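Local coordinates for CdiI immunity protein (Cupriavidus taiwanensis, PDB 5T87) that binds the CdiA toxin as its partner in a contact-dependent growth inhibition complex and probably neutralises that toxin to protect the cell making it, at residues 9-14 / 29-34; 35-40 / 73-78; 61-66 / 95-100; 84-89 / 108-113. One frame throughout, in Å; residues are numbered along the deposited sequence.

The four contacts tie together elements of an almost wholly helical chain. Contacts 1 and 2 lie end to end on helix 25-38 and touch through a salt bridge between Arg10 and Glu39; both are partly buried, and both rest on polar groups meeting backbone atoms. Contacts 2 and 3 share helix 60-76 but lie on opposite sides of the chain's centre, contact 3 being a surface contact in which Val98 and the long Arg63 side chain meet, with a water beside Ser64. Contact 4 is the buried one, with leucine packing beside a carboxylate-guanidinium pair. It shares helix 96-114 with contact 3 and reaches contact 2 through Arg113, whose NE bonds Ala74 O.

Contact 1 (9-14 / 29-34); sequences ARIPNA and ADACLS
With OG anti to its own backbone N (chi1 -167°), Ser34 holds its hydroxyl out from helix 25-38 towards the loop. Ile11 keeps CG1 beside its backbone N and CD1 in an extended position (chi2 159°), which carries CD1 to the helix at a second place, apart from the amide. The amide makes a hydrogen bond from Ile11 N to Ser34 OG, 2.8 Å long, with an N-H...O angle of 157°. The hydroxyl lies close against the loop backbone here, since Arg10 CA approaches Ser34 OG to 3.6 Å. One turn back along the helix, Ile11 CD1 settles against the backbone between Asp30 and Ala31, 3.6 Å from Ala31 N. This CD1 of Ile11 also lies 3.7 Å from Asp30 CB and touches Ala31 CB more loosely, so a single methyl sits over the Asp30-Ala31 link. Arg10 sends its side chain elsewhere: CG is anti to N, the chain bends at chi2, and NH1 forms a salt bridge with Glu39. The irregular segment thus meets the helix chiefly through one amide and one methyl. The loop after strand 4-5 crosses helix 25-38 here, with Ile16 of helix 16-22 touching both Ile11 and Ala31, while the inner side of the helix packs through Cys32 and Leu33 on Cys69 of helix 60-76.

Contact 2 (35-40 / 73-78); sequences IAYYED and LARRIH
Arg76 leaves the last turn of helix 60-76 with CB directed at segment 35-40 and CG anti to its carbonyl carbon. The chain runs extended through chi2 and bends at chi3 (-48°), which carries CD alongside Tyr37 O and turns the guanidinium across the end of helix 25-38. NE then donates to Ala36 O at 2.8 Å, in the carbonyl plane and on a lone pair. NH2 reaches the same oxygen, Ala36 O, at 3.0 Å from above the carbonyl plane, so this edge of the guanidinium grips one atom side-on with two nitrogens. NH2 also donates to Glu39 O at 2.7 Å, again from above that carbonyl plane. At the tip, NH1 makes a weak, long salt bridge of 3.5 Å to Asp40 OD1. Tyr37 O sits over the centre of one guanidinium face, 3.2 Å from Arg76 CZ, an approach that is not a hydrogen bond. The guanidinium thus gathers carbonyl oxygens at and just beyond the C-terminal end of helix 25-38, and its positive charge probably complements the partial negative charge gathered there. Beside the arginine, Leu73 CD2 lies 3.6 Å from Ile35 O, and Ile77 CD1 packs on the backbone oxygens of Glu39 and Asp40. The two helix ends are thereby joined where both helices give way to loops; Leu73 continues onto Trp42, Ala45 and Leu49 of helix 42-53, and Ala74 packs on Leu109 of helix 96-114.

Contact 3 (61-66 / 95-100); sequences SLRSLA and DQAVAS
Helix 61-66 and residues 96-100 of helix 96-114 run in roughly the same direction, crossing at -33° with their axes 8.3 Å apart and coming closest at Ser64 and Val98, whose CA atoms are 4.7 Å apart. This is close helix-helix packing within an all-helical fold. Val98 supplies the apolar contact: its CG1, anti to the carbonyl carbon (chi1 -64°), rests against the backbone of helix 61-66, 3.7 Å from Arg63 C and equally near Ser64 N. Arg63 CB lies 3.8 Å from that same methyl, Val98 CG1. From CB the arginine extends through chi2, then bends at chi3 (68°), so that its guanidinium swings over Ala97 and Val98 with one face towards Val98 CG1. There Arg63 NH1 comes to 3.3 Å from Ala97 CB. Asp95 lies further off, and at that distance the opposite charges probably attract only weakly; Arg63 NE instead has a weak hydrogen bond to Ala53 O, and NH1 a long, weak ion pair with Asp60. No direct hydrogen bond joins the two segments. The CdiA toxin passes nearby, Ser100 OG being hydrogen-bonded to Thr20 O of the toxin chain. Ser64 keeps OG anti to its backbone N, and there a water links the segments: it lies 2.8 Å from Ser64 OG and donates a weak bond of 3.4 Å to Ala97 O.

Contact 4 (84-89 / 108-113); sequences MAEEFL and DLRIFR
Leu109 forms the tight half of this contact between nearly antiparallel helices, and a carboxylate-guanidinium pair forms the outer half. With CG anti to its backbone N (chi1 -168°), Leu109 reaches from helix 96-114 straight at helix 82-91 and places its two methyls in different spots. CD2 lies against the backbone-proximal part of Glu86, 3.8 Å from Glu86 CB, and meets Leu89 CD1 at 4.3 Å. CD1 turns to the other side and touches Ala85 CB at 4.2 Å. The wide 11.2 Å spacing of the short axes is bridged by side chains, Leu109 chief among them, and the buried Ala85 and Leu89 close round its end. Ala74 of helix 60-76 and Leu80 of the following loop also pack on Leu109. Asp108 of the same helix makes salt bridges to Arg23 and Arg50 of the CdiA toxin chain, so this contact backs a toxin-binding helix.

Towards the more exposed side, Glu86 stretches out fully beyond CG, while Arg110, bent at chi2 (-84°), swings its tip back across it. The two chains cross at about a right angle and their flat ends are turned 75° apart. Two nitrogens of Arg110 converge on one oxygen: NH1 bonds Glu86 OE2 at 3.0 Å, from above the carboxylate plane, and NE reaches Glu86 OE2 at 3.2 Å, nearly along its C-O axis. Such a side-on grip on a single oxygen differs from the two-oxygen bidentate pair, and the nearby positive charge would be expected to favour the ionised form of Glu86.

Contact 1 (9-14 / 29-34)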
loop_
_atom_site.group_PDB
_atom_site.type_symbol
_atom_site.label_atom_id
_atom_site.label_comp_id
_atom_site.label_asym_id
_atom_site.label_seq_id
_atom_site.Cartn_x
_atom_site.Cartn_y
_atom_site.Cartn_z
ATOM N N ALA A 9 -12.946 -1.702 3.465
ATOM C CA ALA A 9 -14.259 -1.088 3.675
ATOM C C ALA A 9 -14.120 0.423 3.731
ATOM O O ALA A 9 -13.083 0.936 4.139
ATOM C CB ALA A 9 -14.873 -1.580 4.977
ATOM N N ARG A 10 -15.167 1.131 3.307
ATOM C CA ARG A 10 -15.231 2.589 3.417
ATOM C C ARG A 10 -15.756 2.985 4.799
ATOM O O ARG A 10 -16.926 2.757 5.108
ATOM C CB ARG A 10 -16.131 3.178 2.318
ATOM C CG ARG A 10 -16.751 4.535 2.653
ATOM C CD ARG A 10 -15.761 5.695 2.576
ATOM N NE ARG A 10 -16.344 6.948 3.057
ATOM C CZ ARG A 10 -15.781 8.140 2.902
ATOM N NH1 ARG A 10 -14.625 8.245 2.268
ATOM N NH2 ARG A 10 -16.378 9.226 3.378
ATOM N N ILE A 11 -14.880 3.569 5.618
ATOM C CA ILE A 11 -15.262 4.158 6.907
ATOM C C ILE A 11 -15.558 5.645 6.705
ATOM O O ILE A 11 -14.716 6.374 6.143
ATOM C CB ILE A 11 -14.160 4.004 7.963
ATOM C CG1 ILE A 11 -13.971 2.519 8.308
ATOM C CG2 ILE A 11 -14.511 4.787 9.231
ATOM C CD1 ILE A 11 -12.620 2.196 8.918
ATOM N N PRO A 12 -16.742 6.111 7.171
ATOM C CA PRO A 12 -17.064 7.520 6.981
ATOM C C PRO A 12 -16.005 8.420 7.594
ATOM O O PRO A 12 -15.450 8.093 8.651
ATOM C CB PRO A 12 -18.393 7.689 7.723
ATOM C CG PRO A 12 -18.992 6.344 7.719
ATOM C CD PRO A 12 -17.833 5.409 7.872
ATOM N N ASN A 13 -15.735 9.530 6.912
ATOM C CA ASN A 13 -14.737 10.507 7.336
ATOM C C ASN A 13 -14.907 10.896 8.816
ATOM O O ASN A 13 -13.953 10.867 9.596
ATOM C CB ASN A 13 -14.848 11.739 6.431
ATOM C CG ASN A 13 -13.661 12.683 6.557
ATOM O OD1 ASN A 13 -13.473 13.344 7.589
ATOM N ND2 ASN A 13 -12.869 12.784 5.484
ATOM N N ALA A 14 -16.140 11.210 9.194
ATOM C CA ALA A 14 -16.478 11.666 10.550
ATOM C C ALA A 14 -16.106 10.713 11.692
ATOM O O ALA A 14 -15.975 11.140 12.832
ATOM C CB ALA A 14 -17.967 11.985 10.621
ATOM N N ALA A 29 -6.078 -0.323 11.191
ATOM C CA ALA A 29 -5.679 -0.688 9.842
ATOM C C ALA A 29 -6.786 -0.341 8.858
ATOM O O ALA A 29 -6.525 0.180 7.773
ATOM C CB ALA A 29 -5.373 -2.168 9.776
ATOM N N ASP A 30 -8.025 -0.621 9.249
ATOM C CA ASP A 30 -9.159 -0.331 8.392
ATOM C C ASP A 30 -9.259 1.151 8.120
ATOM O O ASP A 30 -9.500 1.542 7.001
ATOM C CB ASP A 30 -10.466 -0.843 9.007
ATOM C CG ASP A 30 -10.568 -2.349 8.990
ATOM O OD1 ASP A 30 -9.704 -3.012 8.377
ATOM O OD2 ASP A 30 -11.515 -2.866 9.615
ATOM N N ALA A 31 -9.062 1.962 9.149
ATOM C CA ALA A 31 -9.066 3.429 9.012
ATOM C C ALA A 31 -7.969 3.913 8.066
ATOM O O ALA A 31 -8.248 4.640 7.110
ATOM C CB ALA A 31 -8.917 4.086 10.370
ATOM N N CYS A 32 -6.735 3.475 8.310
ATOM C CA CYS A 32 -5.631 3.780 7.411
ATOM C C CYS A 32 -5.947 3.415 5.984
ATOM O O CYS A 32 -5.706 4.189 5.079
ATOM C CB CYS A 32 -4.356 3.075 7.850
ATOM S SG CYS A 32 -3.712 3.745 9.408
ATOM N N LEU A 33 -6.512 2.240 5.768
ATOM C CA LEU A 33 -6.828 1.831 4.404
ATOM C C LEU A 33 -8.023 2.563 3.809
ATOM O O LEU A 33 -8.028 2.840 2.608
ATOM C CB LEU A 33 -7.027 0.334 4.319
ATOM C CG LEU A 33 -5.725 -0.457 4.341
ATOM C CD1 LEU A 33 -6.057 -1.926 4.593
ATOM C CD2 LEU A 33 -4.921 -0.275 3.050
ATOM N N SER A 34 -9.020 2.893 4.626
ATOM C CA SER A 34 -10.145 3.682 4.140
ATOM C C SER A 34 -9.652 5.057 3.628
ATOM O O SER A 34 -10.080 5.548 2.567
ATOM C CB SER A 34 -11.194 3.849 5.231
ATOM O OG SER A 34 -12.401 4.348 4.672
#

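Contact 2 (35-40 / 73-78)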
loop_
_atom_site.group_PDB
_atom_site.type_symbol
_atom_site.label_atom_id
_atom_site.label_comp_id
_atom_site.label_asym_id
_atom_site.label_seq_id
_atom_site.Cartn_x
_atom_site.Cartn_y
_atom_site.Cartn_z
ATOM N N ILE A 35 -8.734 5.643 4.386
ATOM C CA ILE A 35 -8.034 6.848 3.975
ATOM C C ILE A 35 -7.275 6.596 2.679
ATOM O O ILE A 35 -7.403 7.366 1.727
ATOM C CB ILE A 35 -7.061 7.332 5.077
ATOM C CG1 ILE A 35 -7.846 7.928 6.246
ATOM C CG2 ILE A 35 -6.082 8.356 4.535
ATOM C CD1 ILE A 35 -7.057 7.994 7.534
ATOM N N ALA A 36 -6.480 5.536 2.647
ATOM C CA ALA A 36 -5.627 5.289 1.490
ATOM C C ALA A 36 -6.431 5.150 0.206
ATOM O O ALA A 36 -6.046 5.732 -0.799
ATOM C CB ALA A 36 -4.766 4.066 1.700
ATOM N N TYR A 37 -7.558 4.432 0.262
ATOM C CA TYR A 37 -8.327 4.064 -0.937
ATOM C C TYR A 37 -9.424 5.045 -1.316
ATOM O O TYR A 37 -9.755 5.144 -2.496
ATOM C CB TYR A 37 -8.964 2.645 -0.791
ATOM C CG TYR A 37 -8.079 1.477 -1.191
ATOM C CD1 TYR A 37 -6.724 1.478 -0.881
ATOM C CD2 TYR A 37 -8.609 0.344 -1.842
ATOM C CE1 TYR A 37 -5.908 0.414 -1.226
ATOM C CE2 TYR A 37 -7.795 -0.745 -2.178
ATOM C CZ TYR A 37 -6.434 -0.695 -1.869
ATOM O OH TYR A 37 -5.536 -1.691 -2.181
ATOM N N TYR A 38 -10.005 5.736 -0.337
ATOM C CA TYR A 38 -11.228 6.535 -0.569
ATOM C C TYR A 38 -11.193 8.048 -0.268
ATOM O O TYR A 38 -12.040 8.748 -0.800
ATOM C CB TYR A 38 -12.415 5.892 0.164
ATOM C CG TYR A 38 -12.492 4.401 -0.080
ATOM C CD1 TYR A 38 -12.665 3.900 -1.374
ATOM C CD2 TYR A 38 -12.358 3.486 0.964
ATOM C CE1 TYR A 38 -12.710 2.537 -1.619
ATOM C CE2 TYR A 38 -12.400 2.119 0.730
ATOM C CZ TYR A 38 -12.576 1.643 -0.565
ATOM O OH TYR A 38 -12.627 0.274 -0.815
ATOM N N GLU A 39 -10.268 8.561 0.550
ATOM C CA GLU A 39 -10.238 10.024 0.833
ATOM C C GLU A 39 -9.430 10.771 -0.227
ATOM O O GLU A 39 -8.397 10.282 -0.696
ATOM C CB GLU A 39 -9.716 10.356 2.239
ATOM C CG GLU A 39 -10.532 9.739 3.395
ATOM C CD GLU A 39 -11.973 10.264 3.511
ATOM O OE1 GLU A 39 -12.200 11.457 3.170
ATOM O OE2 GLU A 39 -12.874 9.486 3.953
ATOM N N ASP A 40 -9.923 11.943 -0.616
ATOM C CA ASP A 40 -9.320 12.726 -1.703
ATOM C C ASP A 40 -8.555 13.952 -1.259
ATOM O O ASP A 40 -7.889 14.566 -2.069
ATOM C CB ASP A 40 -10.409 13.154 -2.703
ATOM C CG ASP A 40 -10.884 12.000 -3.577
ATOM O OD1 ASP A 40 -10.165 10.978 -3.641
ATOM O OD2 ASP A 40 -11.968 12.112 -4.203
ATOM N N LEU A 73 -1.992 6.873 -1.284
ATOM C CA LEU A 73 -2.429 8.247 -1.543
ATOM C C LEU A 73 -1.677 8.859 -2.702
ATOM O O LEU A 73 -2.283 9.422 -3.601
ATOM C CB LEU A 73 -2.219 9.133 -0.341
ATOM C CG LEU A 73 -3.211 9.034 0.796
ATOM C CD1 LEU A 73 -2.911 10.151 1.790
ATOM C CD2 LEU A 73 -4.633 9.154 0.278
ATOM N N ALA A 74 -0.355 8.728 -2.671
ATOM C CA ALA A 74 0.520 9.271 -3.709
ATOM C C ALA A 74 0.163 8.748 -5.101
ATOM O O ALA A 74 0.135 9.509 -6.070
ATOM C CB ALA A 74 1.969 8.938 -3.397
ATOM N N ARG A 75 -0.085 7.448 -5.177
ATOM C CA ARG A 75 -0.564 6.812 -6.392
ATOM C C ARG A 75 -1.861 7.447 -6.927
ATOM O O ARG A 75 -2.009 7.627 -8.136
ATOM C CB ARG A 75 -0.753 5.298 -6.147
ATOM C CG ARG A 75 -1.541 4.567 -7.221
ATOM C CD ARG A 75 -1.399 3.058 -7.109
ATOM N NE ARG A 75 -1.948 2.469 -5.877
ATOM C CZ ARG A 75 -3.246 2.333 -5.583
ATOM N NH1 ARG A 75 -4.191 2.784 -6.410
ATOM N NH2 ARG A 75 -3.606 1.759 -4.441
ATOM N N ARG A 76 -2.776 7.787 -6.024
ATOM C CA ARG A 76 -4.139 8.144 -6.404
ATOM C C ARG A 76 -4.394 9.615 -6.622
ATOM O O ARG A 76 -5.211 9.955 -7.468
ATOM C CB ARG A 76 -5.139 7.642 -5.361
ATOM C CG ARG A 76 -5.359 6.132 -5.374
ATOM C CD ARG A 76 -6.674 5.759 -4.701
ATOM N NE ARG A 76 -6.824 6.439 -3.416
ATOM C CZ ARG A 76 -7.647 7.452 -3.136
ATOM N NH1 ARG A 76 -8.485 7.946 -4.045
ATOM N NH2 ARG A 76 -7.638 7.960 -1.908
ATOM N N ILE A 77 -3.703 10.481 -5.879
ATOM C CA ILE A 77 -4.085 11.909 -5.750
ATOM C C ILE A 77 -3.188 12.896 -6.534
ATOM O O ILE A 77 -2.022 13.085 -6.182
ATOM C CB ILE A 77 -4.175 12.280 -4.246
ATOM C CG1 ILE A 77 -5.324 11.473 -3.613
ATOM C CG2 ILE A 77 -4.365 13.785 -4.047
ATOM C CD1 ILE A 77 -5.656 11.837 -2.189
ATOM N N HIS A 78 -3.755 13.550 -7.558
ATOM C CA HIS A 78 -2.969 14.406 -8.471
ATOM C C HIS A 78 -2.340 15.590 -7.751
ATOM O O HIS A 78 -1.205 15.949 -8.038
ATOM C CB HIS A 78 -3.800 14.901 -9.674
ATOM C CG HIS A 78 -2.970 15.336 -10.859
ATOM N ND1 HIS A 78 -2.221 16.501 -10.872
ATOM C CD2 HIS A 78 -2.790 14.766 -12.078
ATOM C CE1 HIS A 78 -1.611 16.622 -12.039
ATOM N NE2 HIS A 78 -1.938 15.583 -12.790
#

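Contact 3 (61-66 / 95-100)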
loop_
_atom_site.group_PDB
_atom_site.type_symbol
_atom_site.label_atom_id
_atom_site.label_comp_id
_atom_site.label_asym_id
_atom_site.label_seq_id
_atom_site.Cartn_x
_atom_site.Cartn_y
_atom_site.Cartn_z
ATOM N N SER A 61 3.763 -3.131 12.867
ATOM C CA SER A 61 2.789 -3.511 11.856
ATOM C C SER A 61 1.946 -2.327 11.415
ATOM O O SER A 61 1.769 -2.118 10.237
ATOM C CB SER A 61 1.884 -4.643 12.375
ATOM O OG SER A 61 1.158 -4.236 13.533
ATOM N N LEU A 62 1.446 -1.550 12.364
ATOM C CA LEU A 62 0.553 -0.429 12.054
ATOM C C LEU A 62 1.274 0.764 11.455
ATOM O O LEU A 62 0.767 1.395 10.517
ATOM C CB LEU A 62 -0.236 0.013 13.289
ATOM C CG LEU A 62 -1.370 -0.929 13.708
ATOM C CD1 LEU A 62 -2.102 -0.341 14.912
ATOM C CD2 LEU A 62 -2.339 -1.199 12.545
ATOM N N ARG A 63 2.457 1.043 11.985
ATOM C CA ARG A 63 3.293 2.144 11.516
ATOM C C ARG A 63 3.711 1.902 10.080
ATOM O O ARG A 63 3.638 2.793 9.239
ATOM C CB ARG A 63 4.508 2.298 12.423
ATOM C CG ARG A 63 4.108 2.691 13.834
ATOM C CD ARG A 63 5.254 2.681 14.815
ATOM N NE ARG A 63 6.212 3.734 14.516
ATOM C CZ ARG A 63 7.518 3.570 14.296
ATOM N NH1 ARG A 63 8.098 2.368 14.352
ATOM N NH2 ARG A 63 8.260 4.631 14.031
ATOM N N SER A 64 4.109 0.673 9.806
ATOM C CA SER A 64 4.507 0.258 8.473
ATOM C C SER A 64 3.343 0.336 7.479
ATOM O O SER A 64 3.514 0.809 6.343
ATOM C CB SER A 64 5.086 -1.161 8.533
ATOM O OG SER A 64 5.827 -1.454 7.363
ATOM N N LEU A 65 2.165 -0.104 7.912
ATOM C CA LEU A 65 0.975 -0.042 7.068
ATOM C C LEU A 65 0.624 1.414 6.680
ATOM O O LEU A 65 0.288 1.717 5.517
ATOM C CB LEU A 65 -0.215 -0.713 7.765
ATOM C CG LEU A 65 -1.553 -0.596 7.021
ATOM C CD1 LEU A 65 -1.446 -1.214 5.646
ATOM C CD2 LEU A 65 -2.698 -1.207 7.801
ATOM N N ALA A 66 0.707 2.303 7.666
ATOM C CA ALA A 66 0.438 3.732 7.447
ATOM C C ALA A 66 1.345 4.328 6.371
ATOM O O ALA A 66 0.886 5.111 5.528
ATOM C CB ALA A 66 0.576 4.500 8.752
ATOM N N ASP A 95 15.273 3.941 9.770
ATOM C CA ASP A 95 14.730 3.138 10.874
ATOM C C ASP A 95 13.853 1.947 10.416
ATOM O O ASP A 95 12.917 2.097 9.631
ATOM C CB ASP A 95 14.063 4.038 11.915
ATOM C CG ASP A 95 12.832 4.700 11.405
ATOM O OD1 ASP A 95 11.821 3.974 11.361
ATOM O OD2 ASP A 95 12.866 5.922 11.087
ATOM N N GLN A 96 14.183 0.765 10.937
ATOM C CA GLN A 96 13.830 -0.512 10.299
ATOM C C GLN A 96 12.369 -0.920 10.354
ATOM O O GLN A 96 11.873 -1.561 9.431
ATOM C CB GLN A 96 14.669 -1.634 10.884
ATOM C CG GLN A 96 16.148 -1.477 10.614
ATOM C CD GLN A 96 16.942 -2.681 11.089
ATOM O OE1 GLN A 96 16.414 -3.577 11.765
ATOM N NE2 GLN A 96 18.223 -2.709 10.735
ATOM N N ALA A 97 11.695 -0.556 11.437
ATOM C CA ALA A 97 10.262 -0.807 11.600
ATOM C C ALA A 97 9.449 -0.426 10.354
ATOM O O ALA A 97 8.493 -1.124 9.984
ATOM C CB ALA A 97 9.749 -0.033 12.804
ATOM N N VAL A 98 9.830 0.684 9.715
ATOM C CA VAL A 98 9.102 1.183 8.540
ATOM C C VAL A 98 9.888 1.258 7.233
ATOM O O VAL A 98 9.279 1.449 6.179
ATOM C CB VAL A 98 8.436 2.531 8.851
ATOM C CG1 VAL A 98 7.375 2.336 9.927
ATOM C CG2 VAL A 98 9.455 3.582 9.293
ATOM N N ALA A 99 11.205 1.061 7.294
ATOM C CA ALA A 99 12.077 1.223 6.121
ATOM C C ALA A 99 11.546 0.537 4.871
ATOM O O ALA A 99 11.448 1.144 3.813
ATOM C CB ALA A 99 13.484 0.724 6.423
ATOM N N SER A 100 11.187 -0.720 5.007
ATOM C CA SER A 100 10.782 -1.521 3.863
ATOM C C SER A 100 9.542 -0.942 3.126
ATOM O O SER A 100 9.525 -0.831 1.889
ATOM C CB SER A 100 10.565 -2.966 4.324
ATOM O OG SER A 100 9.729 -3.656 3.429
HETATM O O HOH W 1 8.490 -1.718 6.647
#

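Contact 4 (84-89 / 108-113)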
loop_
_atom_site.group_PDB
_atom_site.type_symbol
_atom_site.label_atom_id
_atom_site.label_comp_id
_atom_site.label_asym_id
_atom_site.label_seq_id
_atom_site.Cartn_x
_atom_site.Cartn_y
_atom_site.Cartn_z
HETATM N N MSE A 84 6.690 17.323 0.160
HETATM C CA MSE A 84 6.377 16.942 1.538
HETATM C C MSE A 84 6.296 15.438 1.662
HETATM O O MSE A 84 6.821 14.866 2.632
HETATM C CB MSE A 84 5.087 17.570 2.053
HETATM C CG MSE A 84 5.219 19.081 2.237
HETATM SE SE MSE A 84 6.570 19.603 3.603
HETATM C CE MSE A 84 7.991 20.195 2.356
ATOM N N ALA A 85 5.658 14.796 0.681
ATOM C CA ALA A 85 5.567 13.344 0.631
ATOM C C ALA A 85 6.959 12.713 0.562
ATOM O O ALA A 85 7.231 11.711 1.253
ATOM C CB ALA A 85 4.716 12.899 -0.549
ATOM N N GLU A 86 7.840 13.314 -0.239
ATOM C CA GLU A 86 9.174 12.765 -0.433
ATOM C C GLU A 86 10.074 12.929 0.799
ATOM O O GLU A 86 10.772 11.983 1.182
ATOM C CB GLU A 86 9.835 13.366 -1.665
ATOM C CG GLU A 86 11.081 12.604 -2.082
ATOM C CD GLU A 86 11.699 13.150 -3.342
ATOM O OE1 GLU A 86 12.061 14.349 -3.364
ATOM O OE2 GLU A 86 11.823 12.373 -4.312
ATOM N N GLU A 87 10.063 14.117 1.403
ATOM C CA GLU A 87 10.854 14.377 2.621
ATOM C C GLU A 87 10.427 13.432 3.739
ATOM O O GLU A 87 11.279 12.913 4.487
ATOM C CB GLU A 87 10.756 15.851 3.081
ATOM C CG GLU A 87 11.779 16.752 2.386
ATOM C CD GLU A 87 11.424 18.244 2.354
ATOM O OE1 GLU A 87 10.946 18.797 3.372
ATOM O OE2 GLU A 87 11.653 18.873 1.297
ATOM N N PHE A 88 9.112 13.215 3.832
ATOM C CA PHE A 88 8.534 12.247 4.768
ATOM C C PHE A 88 9.068 10.820 4.564
ATOM O O PHE A 88 9.598 10.205 5.489
ATOM C CB PHE A 88 7.018 12.248 4.654
ATOM C CG PHE A 88 6.371 11.136 5.393
ATOM C CD1 PHE A 88 6.349 11.135 6.783
ATOM C CD2 PHE A 88 5.807 10.060 4.709
ATOM C CE1 PHE A 88 5.758 10.099 7.483
ATOM C CE2 PHE A 88 5.207 9.027 5.401
ATOM C CZ PHE A 88 5.180 9.048 6.790
ATOM N N LEU A 89 8.957 10.317 3.345
ATOM C CA LEU A 89 9.375 8.948 3.075
ATOM C C LEU A 89 10.886 8.767 3.214
ATOM O O LEU A 89 11.344 7.723 3.708
ATOM C CB LEU A 89 8.907 8.510 1.691
ATOM C CG LEU A 89 7.387 8.457 1.498
ATOM C CD1 LEU A 89 7.043 8.228 0.034
ATOM C CD2 LEU A 89 6.757 7.389 2.373
ATOM N N ASP A 108 6.042 4.027 -5.297
ATOM C CA ASP A 108 4.715 4.522 -5.676
ATOM C C ASP A 108 4.755 6.004 -6.043
ATOM O O ASP A 108 4.163 6.414 -7.045
ATOM C CB ASP A 108 3.670 4.242 -4.567
ATOM C CG ASP A 108 3.414 2.738 -4.346
ATOM O OD1 ASP A 108 4.040 1.904 -5.049
ATOM O OD2 ASP A 108 2.578 2.387 -3.477
ATOM N N LEU A 109 5.483 6.791 -5.254
ATOM C CA LEU A 109 5.632 8.225 -5.510
ATOM C C LEU A 109 6.322 8.496 -6.845
ATOM O O LEU A 109 5.793 9.228 -7.686
ATOM C CB LEU A 109 6.423 8.899 -4.387
ATOM C CG LEU A 109 6.418 10.432 -4.367
ATOM C CD1 LEU A 109 5.002 10.972 -4.217
ATOM C CD2 LEU A 109 7.315 10.973 -3.258
ATOM N N ARG A 110 7.475 7.864 -7.038
ATOM C CA ARG A 110 8.304 8.086 -8.223
ATOM C C ARG A 110 7.599 7.688 -9.537
ATOM O O ARG A 110 7.792 8.331 -10.572
ATOM C CB ARG A 110 9.638 7.333 -8.093
ATOM C CG ARG A 110 10.496 7.714 -6.878
ATOM C CD ARG A 110 11.358 8.945 -7.117
ATOM N NE ARG A 110 11.890 9.571 -5.891
ATOM C CZ ARG A 110 12.914 9.117 -5.153
ATOM N NH1 ARG A 110 13.309 9.808 -4.076
ATOM N NH2 ARG A 110 13.540 7.973 -5.464
ATOM N N ILE A 111 6.780 6.641 -9.489
ATOM C CA ILE A 111 6.093 6.133 -10.675
ATOM C C ILE A 111 4.918 7.046 -11.025
ATOM O O ILE A 111 4.850 7.599 -12.127
ATOM C CB ILE A 111 5.582 4.682 -10.453
ATOM C CG1 ILE A 111 6.753 3.679 -10.407
ATOM C CG2 ILE A 111 4.547 4.286 -11.503
ATOM C CD1 ILE A 111 7.294 3.238 -11.755
ATOM N N PHE A 112 3.992 7.180 -10.085
ATOM C CA PHE A 112 2.722 7.845 -10.348
ATOM C C PHE A 112 2.808 9.358 -10.369
ATOM O O PHE A 112 1.923 10.001 -10.920
ATOM C CB PHE A 112 1.653 7.385 -9.342
ATOM C CG PHE A 112 1.158 6.008 -9.615
ATOM C CD1 PHE A 112 0.148 5.799 -10.541
ATOM C CD2 PHE A 112 1.731 4.912 -8.990
ATOM C CE1 PHE A 112 -0.297 4.518 -10.833
ATOM C CE2 PHE A 112 1.292 3.628 -9.276
ATOM C CZ PHE A 112 0.278 3.429 -10.203
ATOM N N ARG A 113 3.842 9.929 -9.762
ATOM C CA ARG A 113 3.916 11.382 -9.607
ATOM C C ARG A 113 5.180 12.088 -10.080
ATOM O O ARG A 113 5.193 13.311 -10.091
ATOM C CB ARG A 113 3.629 11.744 -8.143
ATOM C CG ARG A 113 2.248 11.325 -7.660
ATOM C CD ARG A 113 1.157 12.041 -8.433
ATOM N NE ARG A 113 -0.141 11.391 -8.318
ATOM C CZ ARG A 113 -1.054 11.294 -9.287
ATOM N NH1 ARG A 113 -0.830 11.775 -10.509
ATOM N NH2 ARG A 113 -2.202 10.688 -9.032
#